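Local atomic coordinates of probable porin (Pseudomonas aeruginosa, PDB entry 4FT6), a protein that probably forms a water-filled channel across the outer membrane, as an OprD-family porin that lets small solutes pass by diffusion. Residues 175-179 / 244-248; 298-304 / 329-335. Residue numbers count along the deposited sequence, not the author numbering.

Contact 1: 175-179 / 244-248; sequences RGGAF and KLGEL
Two irregular loop segments meet at one point of close approach, A178 to K244, CA to CA 6.0 Å. In 175-179 the chain bends through a classic gamma turn at G177 (phi 80°, psi -63°), where a CB would press against the preceding carbonyl, with a weak hydrogen bond of 2.9 Å from A178 N to G176 O. In 244-248, K244 and L245 are roughly helical (phi/psi -65/-36° and -78/4°), G246 bends the chain at 86/-167° and L248 is extended (-123/148°). The A178 methyl aims at the other loop, where its CB meets K244 CB at 3.8 Å and L245 CG at 3.9 Å. L245, rotamer mt, also rests its CD1 3.8 Å from R175 CB and its CD2 3.9 Å from G176 O. R175 (m, m, t) runs along the second loop, NH1 lying 3.7 Å from CD2 of L248, another mt leucine, while NH2 makes a salt bridge to D277. K244 adopts m, t, p, t and its NZ donates a 2.9 Å hydrogen bond to F179 O; its backbone is hydrogen-bonded to D208. Small apolar contacts edged by charged side chains thus join two loops, probably extracellular, that link neighbouring strands of an OprD-type beta-barrel.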
# COMPACT_ATOMS: atom_id res chain seq x y z
N ARG A 175 -15.67 -1.05 7.64
CA ARG A 175 -16.67 -1.59 8.57
C ARG A 175 -16.52 -1.05 9.99
O ARG A 175 -17.44 -0.45 10.54
CB ARG A 175 -16.63 -3.13 8.61
CG ARG A 175 -16.71 -3.82 7.26
CD ARG A 175 -18.05 -3.64 6.58
NE ARG A 175 -18.13 -4.37 5.30
CZ ARG A 175 -18.79 -5.51 5.12
NH1 ARG A 175 -19.44 -6.07 6.13
NH2 ARG A 175 -18.81 -6.10 3.92
N GLY A 176 -15.36 -1.30 10.60
CA GLY A 176 -15.17 -0.91 11.98
C GLY A 176 -16.18 -1.59 12.89
O GLY A 176 -16.85 -2.54 12.48
N GLY A 177 -16.30 -1.11 14.12
CA GLY A 177 -17.16 -1.76 15.09
C GLY A 177 -16.51 -2.98 15.72
O GLY A 177 -16.28 -3.02 16.94
N ALA A 178 -16.21 -3.99 14.90
CA ALA A 178 -15.64 -5.24 15.38
C ALA A 178 -14.12 -5.15 15.34
O ALA A 178 -13.54 -4.82 14.32
CB ALA A 178 -16.11 -6.40 14.52
N PHE A 179 -13.45 -5.45 16.46
CA PHE A 179 -11.98 -5.38 16.47
C PHE A 179 -11.33 -6.73 16.78
O PHE A 179 -11.98 -7.63 17.32
CB PHE A 179 -11.50 -4.33 17.47
CG PHE A 179 -11.81 -2.92 17.06
CD1 PHE A 179 -10.90 -2.18 16.30
CD2 PHE A 179 -13.02 -2.32 17.41
CE1 PHE A 179 -11.20 -0.84 15.90
CE2 PHE A 179 -13.32 -0.98 17.01
CZ PHE A 179 -12.41 -0.26 16.25
N LYS A 244 -17.94 -11.78 14.17
CA LYS A 244 -18.47 -10.55 14.75
C LYS A 244 -19.10 -9.59 13.74
O LYS A 244 -20.11 -8.95 14.03
CB LYS A 244 -17.38 -9.86 15.56
CG LYS A 244 -17.12 -10.55 16.87
CD LYS A 244 -15.72 -10.25 17.36
CE LYS A 244 -15.69 -9.03 18.22
NZ LYS A 244 -14.28 -8.76 18.61
N LEU A 245 -18.54 -9.51 12.54
CA LEU A 245 -19.17 -8.72 11.50
C LEU A 245 -20.35 -9.46 10.87
O LEU A 245 -20.95 -8.94 9.94
CB LEU A 245 -18.15 -8.32 10.43
CG LEU A 245 -17.29 -7.13 10.84
CD1 LEU A 245 -16.37 -6.78 9.73
CD2 LEU A 245 -18.17 -5.94 11.19
N GLY A 246 -20.69 -10.63 11.40
CA GLY A 246 -21.71 -11.48 10.79
C GLY A 246 -21.14 -12.38 9.70
O GLY A 246 -19.92 -12.53 9.58
N GLU A 247 -22.00 -13.00 8.91
CA GLU A 247 -21.55 -13.80 7.77
C GLU A 247 -20.98 -12.90 6.69
O GLU A 247 -21.61 -11.92 6.30
CB GLU A 247 -22.70 -14.63 7.19
CG GLU A 247 -23.17 -15.75 8.11
CD GLU A 247 -24.44 -16.43 7.63
OE1 GLU A 247 -25.16 -15.84 6.79
OE2 GLU A 247 -24.73 -17.55 8.11
N LEU A 248 -19.78 -13.23 6.21
CA LEU A 248 -19.11 -12.44 5.19
C LEU A 248 -18.81 -13.34 4.00
O LEU A 248 -18.58 -14.54 4.15
CB LEU A 248 -17.81 -11.85 5.73
CG LEU A 248 -17.98 -10.90 6.93
CD1 LEU A 248 -16.63 -10.57 7.57
CD2 LEU A 248 -18.69 -9.63 6.47

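Contact 2: 298-304 / 329-335; sequences FTSAGER and ASGAHAR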
# COMPACT_ATOMS: atom_id res chain seq x y z
N PHE A 298 -12.14 0.36 -6.40
CA PHE A 298 -13.14 -0.40 -7.15
C PHE A 298 -13.46 -1.74 -6.51
O PHE A 298 -13.42 -2.77 -7.16
CB PHE A 298 -12.68 -0.57 -8.60
CG PHE A 298 -12.55 0.74 -9.35
CD1 PHE A 298 -11.37 1.48 -9.30
CD2 PHE A 298 -13.62 1.25 -10.08
CE1 PHE A 298 -11.27 2.70 -9.99
CE2 PHE A 298 -13.51 2.46 -10.76
CZ PHE A 298 -12.34 3.19 -10.72
N THR A 299 -13.79 -1.71 -5.22
CA THR A 299 -13.99 -2.94 -4.45
C THR A 299 -15.38 -3.07 -3.83
O THR A 299 -15.57 -3.87 -2.91
CB THR A 299 -12.96 -3.07 -3.33
OG1 THR A 299 -13.11 -1.98 -2.43
CG2 THR A 299 -11.54 -3.10 -3.88
N SER A 300 -16.32 -2.28 -4.33
CA SER A 300 -17.71 -2.38 -3.90
C SER A 300 -18.29 -3.74 -4.27
O SER A 300 -17.84 -4.37 -5.23
CB SER A 300 -18.55 -1.29 -4.55
OG SER A 300 -18.16 -0.03 -4.08
N ALA A 301 -19.29 -4.19 -3.52
CA ALA A 301 -19.94 -5.47 -3.80
C ALA A 301 -20.37 -5.58 -5.27
O ALA A 301 -21.09 -4.72 -5.79
CB ALA A 301 -21.13 -5.70 -2.86
N GLY A 302 -19.92 -6.65 -5.93
CA GLY A 302 -20.30 -6.93 -7.30
C GLY A 302 -19.60 -6.08 -8.34
O GLY A 302 -19.88 -6.21 -9.54
N GLU A 303 -18.68 -5.21 -7.92
CA GLU A 303 -18.08 -4.29 -8.88
C GLU A 303 -17.19 -5.01 -9.87
O GLU A 303 -16.23 -5.68 -9.50
CB GLU A 303 -17.31 -3.14 -8.22
CG GLU A 303 -16.82 -2.11 -9.26
CD GLU A 303 -16.74 -0.70 -8.70
OE1 GLU A 303 -16.21 -0.53 -7.59
OE2 GLU A 303 -17.21 0.25 -9.38
N ARG A 304 -17.55 -4.89 -11.15
CA ARG A 304 -16.71 -5.35 -12.25
C ARG A 304 -15.98 -4.14 -12.80
O ARG A 304 -16.57 -3.08 -12.97
CB ARG A 304 -17.59 -5.99 -13.33
CG ARG A 304 -18.18 -7.29 -12.87
CD ARG A 304 -19.68 -7.37 -13.04
NE ARG A 304 -20.04 -8.19 -14.19
CZ ARG A 304 -21.27 -8.62 -14.46
NH1 ARG A 304 -22.28 -8.35 -13.65
NH2 ARG A 304 -21.47 -9.34 -15.56
N ALA A 329 -9.54 3.77 -15.34
CA ALA A 329 -10.20 2.65 -14.67
C ALA A 329 -11.71 2.86 -14.75
O ALA A 329 -12.21 3.96 -14.49
CB ALA A 329 -9.75 2.58 -13.23
N SER A 330 -12.45 1.82 -15.13
CA SER A 330 -13.89 1.95 -15.33
C SER A 330 -14.63 0.83 -14.62
O SER A 330 -14.25 -0.33 -14.76
CB SER A 330 -14.22 1.93 -16.83
OG SER A 330 -15.61 2.09 -17.04
N GLY A 331 -15.68 1.16 -13.87
CA GLY A 331 -16.38 0.15 -13.09
C GLY A 331 -17.89 0.17 -13.22
O GLY A 331 -18.50 1.22 -13.40
N ALA A 332 -18.52 -1.00 -13.12
CA ALA A 332 -19.96 -1.10 -13.25
C ALA A 332 -20.50 -2.23 -12.39
O ALA A 332 -19.73 -3.02 -11.84
CB ALA A 332 -20.33 -1.30 -14.69
N HIS A 333 -21.83 -2.28 -12.25
CA HIS A 333 -22.52 -3.30 -11.45
C HIS A 333 -22.23 -3.25 -9.95
O HIS A 333 -22.39 -4.27 -9.28
CB HIS A 333 -22.21 -4.71 -11.96
CG HIS A 333 -22.59 -4.92 -13.39
ND1 HIS A 333 -21.65 -5.11 -14.39
CD2 HIS A 333 -23.80 -4.98 -13.99
CE1 HIS A 333 -22.27 -5.28 -15.54
NE2 HIS A 333 -23.58 -5.20 -15.33
N ALA A 334 -21.83 -2.11 -9.42
CA ALA A 334 -21.60 -2.01 -7.98
C ALA A 334 -22.94 -1.87 -7.24
O ALA A 334 -23.84 -1.19 -7.73
CB ALA A 334 -20.69 -0.84 -7.65
N ARG A 335 -23.05 -2.50 -6.06
CA ARG A 335 -24.26 -2.41 -5.22
C ARG A 335 -24.06 -1.48 -4.02
O ARG A 335 -23.07 -1.59 -3.30
CB ARG A 335 -24.67 -3.81 -4.75
CG ARG A 335 -24.39 -4.89 -5.78
CD ARG A 335 -25.20 -6.15 -5.54
NE ARG A 335 -24.69 -7.24 -6.36
CZ ARG A 335 -23.89 -8.21 -5.91
NH1 ARG A 335 -23.55 -8.23 -4.62
NH2 ARG A 335 -23.45 -9.15 -6.73
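Two backbone hydrogen bonds, R304 N to A332 O at 3.0 Å and A332 N to R304 O at 2.9 Å, make R304 and A332 an antiparallel hydrogen-bonded pair where strands 304-313 and 322-334 of the beta-barrel meet. Beyond it the pairing gives way to a type II turn, S300 to E303, closed by E303 N to S300 O at 2.9 Å; its A301 O accepts R335 N at 3.0 Å. H333 and A334 form a G1 bulge opposite G342, with H333 at the positive phi of 65°; H333 O lies 3.2 Å from G302 O, two acceptors in close approach and not a hydrogen bond. On the A332 side of the sheet the R304 guanidinium lies flat on the H333 ring, centres 3.8 Å apart and planes at 26°, a stacking contact without a hydrogen bond. The R335 guanidinium lays a face over A301 C and G302 CA, so a CB on G302 would collide with it. E303, whose carboxylate pairs with R296, brings OE2 to 3.8 Å from G331 CA. G331 lacks a side chain, which leaves room for that carboxylate and for the F298 ring. F298 CE1 also touches A329 CB at 3.6 Å.

Both segments of contact 1 precede both of contact 2 in the chain, and the centres of the two contacts lie 22 Å apart, with nearest atoms about 7 Å from each other and no direct touch. Both sit at the same end of the barrel, probably the extracellular one, where the long loops emerge. Strand 249-261 follows contact 1 and pairs with 264-274, which in turn pairs with 304-313, so the sheet itself spans the gap. The long loop between 264-274 and 304-313 provides a second connection: its D277 holds R175 of contact 1, while its last residues, 298-303, supply most of one side of contact 2. The two contacts thus join loop to loop and loop to strand end around one mouth of the presumed channel.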